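Local coordinates for ATPase associated with various cellular activities, AAA_5 (Staphylothermus marinus, PDB 6N0S), which is the N-terminal EVE-like (PUA-like) domain of McrB, which probably recognises nucleic acid, in a longer protein whose AAA+ part probably hydrolyses ATP, at residues 71-84 / 135-149. Numbering follows the deposited sequence.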
loop_
_atom_site.group_PDB
_atom_site.type_symbol
_atom_site.label_atom_id
_atom_site.label_comp_id
_atom_site.label_asym_id
_atom_site.label_seq_id
_atom_site.Cartn_x
_atom_site.Cartn_y
_atom_site.Cartn_z
ATOM N N LYS A 71 7.780 -11.152 5.816
ATOM C CA LYS A 71 6.816 -12.105 5.270
ATOM C C LYS A 71 5.639 -12.313 6.222
ATOM O O LYS A 71 5.346 -13.424 6.659
ATOM C CB LYS A 71 7.488 -13.442 4.954
ATOM C CG LYS A 71 8.405 -13.410 3.739
ATOM C CD LYS A 71 9.070 -14.760 3.498
ATOM C CE LYS A 71 9.237 -15.037 2.015
ATOM N NZ LYS A 71 7.904 -15.110 1.365
ATOM N N THR A 72 4.945 -11.214 6.531
ATOM C CA THR A 72 3.759 -11.303 7.375
ATOM C C THR A 72 2.771 -10.229 6.960
ATOM O O THR A 72 3.145 -9.172 6.440
ATOM C CB THR A 72 4.101 -11.183 8.893
ATOM O OG1 THR A 72 4.067 -9.821 9.310
ATOM C CG2 THR A 72 5.478 -11.704 9.160
ATOM N N PHE A 73 1.497 -10.527 7.176
ATOM C CA PHE A 73 0.443 -9.541 7.040
ATOM C C PHE A 73 0.244 -8.936 8.421
ATOM O O PHE A 73 -0.052 -9.661 9.372
ATOM C CB PHE A 73 -0.837 -10.186 6.505
ATOM C CG PHE A 73 -0.636 -10.900 5.203
ATOM C CD1 PHE A 73 -0.229 -12.215 5.185
ATOM C CD2 PHE A 73 -0.828 -10.251 4.013
ATOM C CE1 PHE A 73 -0.022 -12.890 3.993
ATOM C CE2 PHE A 73 -0.632 -10.928 2.787
ATOM C CZ PHE A 73 -0.207 -12.229 2.794
ATOM N N ILE A 74 0.397 -7.624 8.537
ATOM C CA ILE A 74 0.435 -7.011 9.859
ATOM C C ILE A 74 -0.862 -6.309 10.260
ATOM O O ILE A 74 -1.080 -6.075 11.454
ATOM C CB ILE A 74 1.627 -6.031 9.998
ATOM C CG1 ILE A 74 1.502 -4.843 9.034
ATOM C CG2 ILE A 74 2.968 -6.794 9.856
ATOM C CD1 ILE A 74 2.523 -3.733 9.371
ATOM N N GLY A 75 -1.712 -5.948 9.313
ATOM C CA GLY A 75 -2.934 -5.250 9.671
ATOM C C GLY A 75 -3.725 -4.909 8.436
ATOM O O GLY A 75 -3.340 -5.267 7.312
ATOM N N GLU A 76 -4.824 -4.187 8.646
ATOM C CA GLU A 76 -5.651 -3.794 7.519
ATOM C C GLU A 76 -6.265 -2.431 7.759
ATOM O O GLU A 76 -6.301 -1.935 8.881
ATOM C CB GLU A 76 -6.735 -4.845 7.243
ATOM C CG GLU A 76 -7.601 -5.230 8.430
ATOM C CD GLU A 76 -8.714 -6.167 8.003
ATOM O OE1 GLU A 76 -9.746 -5.647 7.505
ATOM O OE2 GLU A 76 -8.514 -7.400 8.116
ATOM N N SER A 77 -6.713 -1.812 6.673
ATOM C CA SER A 77 -7.291 -0.480 6.708
ATOM C C SER A 77 -8.362 -0.384 5.635
ATOM O O SER A 77 -8.647 -1.354 4.928
ATOM C CB SER A 77 -6.226 0.598 6.501
ATOM O OG SER A 77 -5.643 0.427 5.241
ATOM N N VAL A 78 -8.889 0.821 5.457
ATOM C CA VAL A 78 -10.022 1.077 4.577
ATOM C C VAL A 78 -9.655 2.231 3.652
ATOM O O VAL A 78 -9.102 3.244 4.093
ATOM C CB VAL A 78 -11.302 1.403 5.384
ATOM C CG1 VAL A 78 -12.442 1.763 4.474
ATOM C CG2 VAL A 78 -11.717 0.212 6.232
ATOM N N LEU A 79 -9.936 2.061 2.369
ATOM C CA LEU A 79 -9.735 3.091 1.357
ATOM C C LEU A 79 -11.111 3.508 0.839
ATOM O O LEU A 79 -11.742 2.763 0.084
ATOM C CB LEU A 79 -8.845 2.546 0.238
ATOM C CG LEU A 79 -8.774 3.333 -1.066
ATOM C CD1 LEU A 79 -8.482 4.700 -0.817
ATOM C CD2 LEU A 79 -7.695 2.764 -1.989
ATOM N N SER A 80 -11.561 4.700 1.225
ATOM C CA SER A 80 -12.937 5.135 1.006
ATOM C C SER A 80 -12.978 6.343 0.088
ATOM O O SER A 80 -12.074 7.177 0.095
ATOM C CB SER A 80 -13.629 5.508 2.315
ATOM O OG SER A 80 -13.245 6.816 2.719
ATOM N N LYS A 81 -14.050 6.430 -0.707
ATOM C CA LYS A 81 -14.209 7.554 -1.616
ATOM C C LYS A 81 -14.375 8.856 -0.855
ATOM O O LYS A 81 -13.877 9.901 -1.293
ATOM C CB LYS A 81 -15.403 7.299 -2.547
ATOM C CG LYS A 81 -15.290 7.990 -3.918
ATOM C CD LYS A 81 -16.476 7.662 -4.838
ATOM C CE LYS A 81 -16.516 6.193 -5.287
ATOM N NZ LYS A 81 -17.673 5.943 -6.216
ATOM N N GLU A 82 -15.047 8.798 0.298
ATOM C CA GLU A 82 -15.210 9.963 1.157
ATOM C C GLU A 82 -13.864 10.538 1.599
ATOM O O GLU A 82 -13.688 11.762 1.644
ATOM C CB GLU A 82 -16.064 9.563 2.362
ATOM C CG GLU A 82 -16.150 10.587 3.468
ATOM C CD GLU A 82 -15.985 9.951 4.843
ATOM O OE1 GLU A 82 -16.782 9.046 5.188
ATOM O OE2 GLU A 82 -15.046 10.339 5.572
ATOM N N ASN A 83 -12.897 9.685 1.934
ATOM C CA ASN A 83 -11.568 10.197 2.240
ATOM C C ASN A 83 -10.758 10.516 0.986
ATOM O O ASN A 83 -9.608 10.963 1.096
ATOM C CB ASN A 83 -10.798 9.200 3.117
ATOM C CG ASN A 83 -11.461 8.945 4.483
ATOM O OD1 ASN A 83 -11.458 7.816 4.993
ATOM N ND2 ASN A 83 -11.999 9.995 5.090
ATOM N N ASN A 84 -11.326 10.329 -0.200
ATOM C CA ASN A 84 -10.563 10.421 -1.439
ATOM C C ASN A 84 -11.424 11.019 -2.544
ATOM O O ASN A 84 -11.410 10.549 -3.686
ATOM C CB ASN A 84 -10.033 9.048 -1.867
ATOM C CG ASN A 84 -8.922 8.558 -0.985
ATOM O OD1 ASN A 84 -7.777 8.977 -1.137
ATOM N ND2 ASN A 84 -9.237 7.643 -0.072
ATOM N N PHE A 135 -3.470 7.831 -2.179
ATOM C CA PHE A 135 -4.746 7.539 -1.553
ATOM C C PHE A 135 -4.598 7.706 -0.049
ATOM O O PHE A 135 -3.651 7.180 0.556
ATOM C CB PHE A 135 -5.216 6.115 -1.868
ATOM C CG PHE A 135 -5.530 5.883 -3.321
ATOM C CD1 PHE A 135 -6.685 6.395 -3.884
ATOM C CD2 PHE A 135 -4.677 5.161 -4.118
ATOM C CE1 PHE A 135 -7.001 6.173 -5.202
ATOM C CE2 PHE A 135 -4.985 4.952 -5.447
ATOM C CZ PHE A 135 -6.161 5.467 -5.984
ATOM N N ARG A 136 -5.542 8.407 0.565
ATOM C CA ARG A 136 -5.590 8.498 2.022
ATOM C C ARG A 136 -6.430 7.343 2.560
ATOM O O ARG A 136 -7.581 7.180 2.153
ATOM C CB ARG A 136 -6.166 9.847 2.447
ATOM C CG ARG A 136 -5.210 11.007 2.213
ATOM C CD ARG A 136 -5.909 12.333 2.349
ATOM N NE ARG A 136 -5.044 13.337 2.956
ATOM C CZ ARG A 136 -4.268 14.177 2.278
ATOM N NH1 ARG A 136 -4.235 14.147 0.954
ATOM N NH2 ARG A 136 -3.530 15.070 2.935
ATOM N N LEU A 137 -5.843 6.544 3.456
ATOM C CA LEU A 137 -6.493 5.447 4.152
ATOM C C LEU A 137 -7.081 5.915 5.485
ATOM O O LEU A 137 -6.761 6.991 5.993
ATOM C CB LEU A 137 -5.487 4.326 4.430
ATOM C CG LEU A 137 -4.784 3.785 3.177
ATOM C CD1 LEU A 137 -3.694 2.806 3.568
ATOM C CD2 LEU A 137 -5.793 3.144 2.236
ATOM N N ALA A 138 -7.855 5.025 6.105
ATOM C CA ALA A 138 -8.490 5.278 7.391
ATOM C C ALA A 138 -8.625 3.964 8.125
ATOM O O ALA A 138 -8.676 2.902 7.501
ATOM C CB ALA A 138 -9.881 5.886 7.246
ATOM N N GLU A 139 -8.666 4.049 9.460
ATOM C CA GLU A 139 -9.038 2.946 10.350
ATOM C C GLU A 139 -8.023 1.828 10.365
ATOM O O GLU A 139 -8.372 0.693 10.666
ATOM C CB GLU A 139 -10.415 2.364 9.991
ATOM C CG GLU A 139 -11.549 3.399 9.797
ATOM C CD GLU A 139 -12.849 2.786 9.192
ATOM O OE1 GLU A 139 -13.136 1.580 9.411
ATOM O OE2 GLU A 139 -13.582 3.515 8.477
ATOM N N TYR A 140 -6.759 2.103 10.049
ATOM C CA TYR A 140 -5.743 1.064 10.172
ATOM C C TYR A 140 -5.840 0.398 11.536
ATOM O O TYR A 140 -5.981 1.064 12.559
ATOM C CB TYR A 140 -4.320 1.628 9.988
ATOM C CG TYR A 140 -3.307 0.537 10.192
ATOM C CD1 TYR A 140 -3.123 -0.450 9.230
ATOM C CD2 TYR A 140 -2.552 0.460 11.365
ATOM C CE1 TYR A 140 -2.236 -1.466 9.434
ATOM C CE2 TYR A 140 -1.661 -0.569 11.561
ATOM C CZ TYR A 140 -1.512 -1.518 10.591
ATOM O OH TYR A 140 -0.632 -2.553 10.759
ATOM N N ARG A 141 -5.765 -0.929 11.557
ATOM C CA ARG A 141 -5.686 -1.634 12.818
ATOM C C ARG A 141 -4.712 -2.781 12.646
ATOM O O ARG A 141 -4.798 -3.560 11.693
ATOM C CB ARG A 141 -7.072 -2.119 13.267
ATOM C CG ARG A 141 -7.240 -2.309 14.797
ATOM C CD ARG A 141 -7.164 -0.997 15.646
ATOM N NE ARG A 141 -8.259 -0.054 15.367
ATOM C CZ ARG A 141 -8.347 1.194 15.852
ATOM N NH1 ARG A 141 -7.411 1.697 16.654
ATOM N NH2 ARG A 141 -9.379 1.960 15.530
ATOM N N LYS A 142 -3.782 -2.863 13.569
ATOM C CA LYS A 142 -2.745 -3.870 13.567
ATOM C C LYS A 142 -3.316 -5.186 14.050
ATOM O O LYS A 142 -4.045 -5.220 15.036
ATOM C CB LYS A 142 -1.596 -3.421 14.481
ATOM C CG LYS A 142 -0.412 -4.387 14.593
ATOM C CD LYS A 142 0.579 -3.956 15.710
ATOM C CE LYS A 142 1.745 -4.949 15.873
ATOM N NZ LYS A 142 2.447 -5.325 14.605
ATOM N N TYR A 143 -2.967 -6.276 13.363
ATOM C CA TYR A 143 -3.390 -7.591 13.830
ATOM C C TYR A 143 -2.694 -7.899 15.154
ATOM O O TYR A 143 -1.484 -7.696 15.298
ATOM C CB TYR A 143 -3.060 -8.694 12.817
ATOM C CG TYR A 143 -3.856 -8.648 11.495
ATOM C CD1 TYR A 143 -5.204 -8.333 11.481
ATOM C CD2 TYR A 143 -3.239 -8.933 10.266
ATOM C CE1 TYR A 143 -5.922 -8.284 10.289
ATOM C CE2 TYR A 143 -3.944 -8.900 9.086
ATOM C CZ TYR A 143 -5.287 -8.582 9.093
ATOM O OH TYR A 143 -5.985 -8.538 7.888
ATOM N N GLU A 144 -3.445 -8.460 16.101
ATOM C CA GLU A 144 -2.836 -8.806 17.378
ATOM C C GLU A 144 -1.968 -10.046 17.271
ATOM O O GLU A 144 -0.999 -10.184 18.021
ATOM C CB GLU A 144 -3.922 -8.963 18.432
ATOM C CG GLU A 144 -4.588 -7.609 18.698
ATOM C CD GLU A 144 -5.182 -7.491 20.088
ATOM O OE1 GLU A 144 -5.299 -8.541 20.756
ATOM O OE2 GLU A 144 -5.537 -6.358 20.498
ATOM N N ASN A 145 -2.272 -10.947 16.355
ATOM C CA ASN A 145 -1.297 -11.960 15.960
ATOM C C ASN A 145 -0.915 -11.703 14.507
ATOM O O ASN A 145 -1.761 -11.873 13.623
ATOM C CB ASN A 145 -1.841 -13.387 16.113
ATOM C CG ASN A 145 -2.753 -13.557 17.319
ATOM O OD1 ASN A 145 -3.984 -13.686 17.197
ATOM N ND2 ASN A 145 -2.144 -13.573 18.495
ATOM N N PRO A 146 0.315 -11.305 14.205
ATOM C CA PRO A 146 0.714 -11.168 12.798
ATOM C C PRO A 146 0.469 -12.468 12.040
ATOM O O PRO A 146 0.774 -13.566 12.510
ATOM C CB PRO A 146 2.205 -10.811 12.876
ATOM C CG PRO A 146 2.360 -10.186 14.252
ATOM C CD PRO A 146 1.384 -10.924 15.135
ATOM N N VAL A 147 -0.113 -12.343 10.864
ATOM C CA VAL A 147 -0.375 -13.503 10.027
ATOM C C VAL A 147 0.868 -13.786 9.190
ATOM O O VAL A 147 1.175 -13.056 8.248
ATOM C CB VAL A 147 -1.612 -13.277 9.155
ATOM C CG1 VAL A 147 -1.916 -14.516 8.386
ATOM C CG2 VAL A 147 -2.806 -12.909 10.008
ATOM N N LYS A 148 1.577 -14.858 9.523
ATOM C CA LYS A 148 2.761 -15.238 8.773
ATOM C C LYS A 148 2.330 -15.786 7.415
ATOM O O LYS A 148 1.278 -16.424 7.288
ATOM C CB LYS A 148 3.590 -16.286 9.537
ATOM C CG LYS A 148 4.136 -15.876 10.936
ATOM C CD LYS A 148 5.581 -15.334 10.864
ATOM C CE LYS A 148 6.027 -14.584 12.149
ATOM N NZ LYS A 148 6.375 -15.488 13.307
ATOM N N TYR A 149 3.136 -15.493 6.395
ATOM C CA TYR A 149 2.882 -15.990 5.048
ATOM C C TYR A 149 2.674 -17.498 5.030
ATOM O O TYR A 149 1.763 -18.011 4.363
ATOM C CB TYR A 149 4.059 -15.601 4.158
ATOM C CG TYR A 149 4.078 -16.291 2.815
ATOM C CD1 TYR A 149 3.024 -16.155 1.934
ATOM C CD2 TYR A 149 5.161 -17.079 2.433
ATOM C CE1 TYR A 149 3.036 -16.796 0.704
ATOM C CE2 TYR A 149 5.190 -17.723 1.208
ATOM C CZ TYR A 149 4.128 -17.578 0.340
ATOM O OH TYR A 149 4.143 -18.223 -0.892
HETATM O O HOH W 1 0.592 -7.331 13.244
HETATM O O HOH W 2 -9.837 5.862 3.436
#
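Strand 72-80 pairs antiparallel with the outer strand 138-148, at 153° to residues 138-143, and a beta bulge shifts the register between Glu-76 and Val-78. Backbone bonds join Phe-73 with Val-147 and Glu-76 with Arg-141. Gly-75 CA lies over the centre of the Tyr-143 ring, 3.8 Å from its centroid, a CH-pi contact. The Tyr-143 hydroxyl donates to Glu-76, OH to OE2 2.8 Å, meeting OE2 on its anti side, somewhat out of the plane of a carboxylate turned 81° from the ring. Glu-76 CG stands between the backbone N and the carbonyl carbon (chi1 53°), and the extended chain brings OE2 to the ring edge. Tyr-174 and His-178 of helix 171-178 also bond this carboxylate. Leu-79 CD2 covers one face of Phe-135, off centre. The Asn-84 amide grips Arg-136 twice: OD1 takes its N on a lone pair at 2.9 Å, and ND2 gives to its O at 2.8 Å. ND2 also donates to Ser-80 O. With an alanine here, Arg-136 N and O would probably lose these mates, and Ser-80 O its bond from ND2. In this PUA-like domain, backbone bonds hold the edge strand, a shared carboxylate links it to the C-terminal helix, and the Asn-84 amide ties the turn after strand 72-80 to the end of strand 132-136.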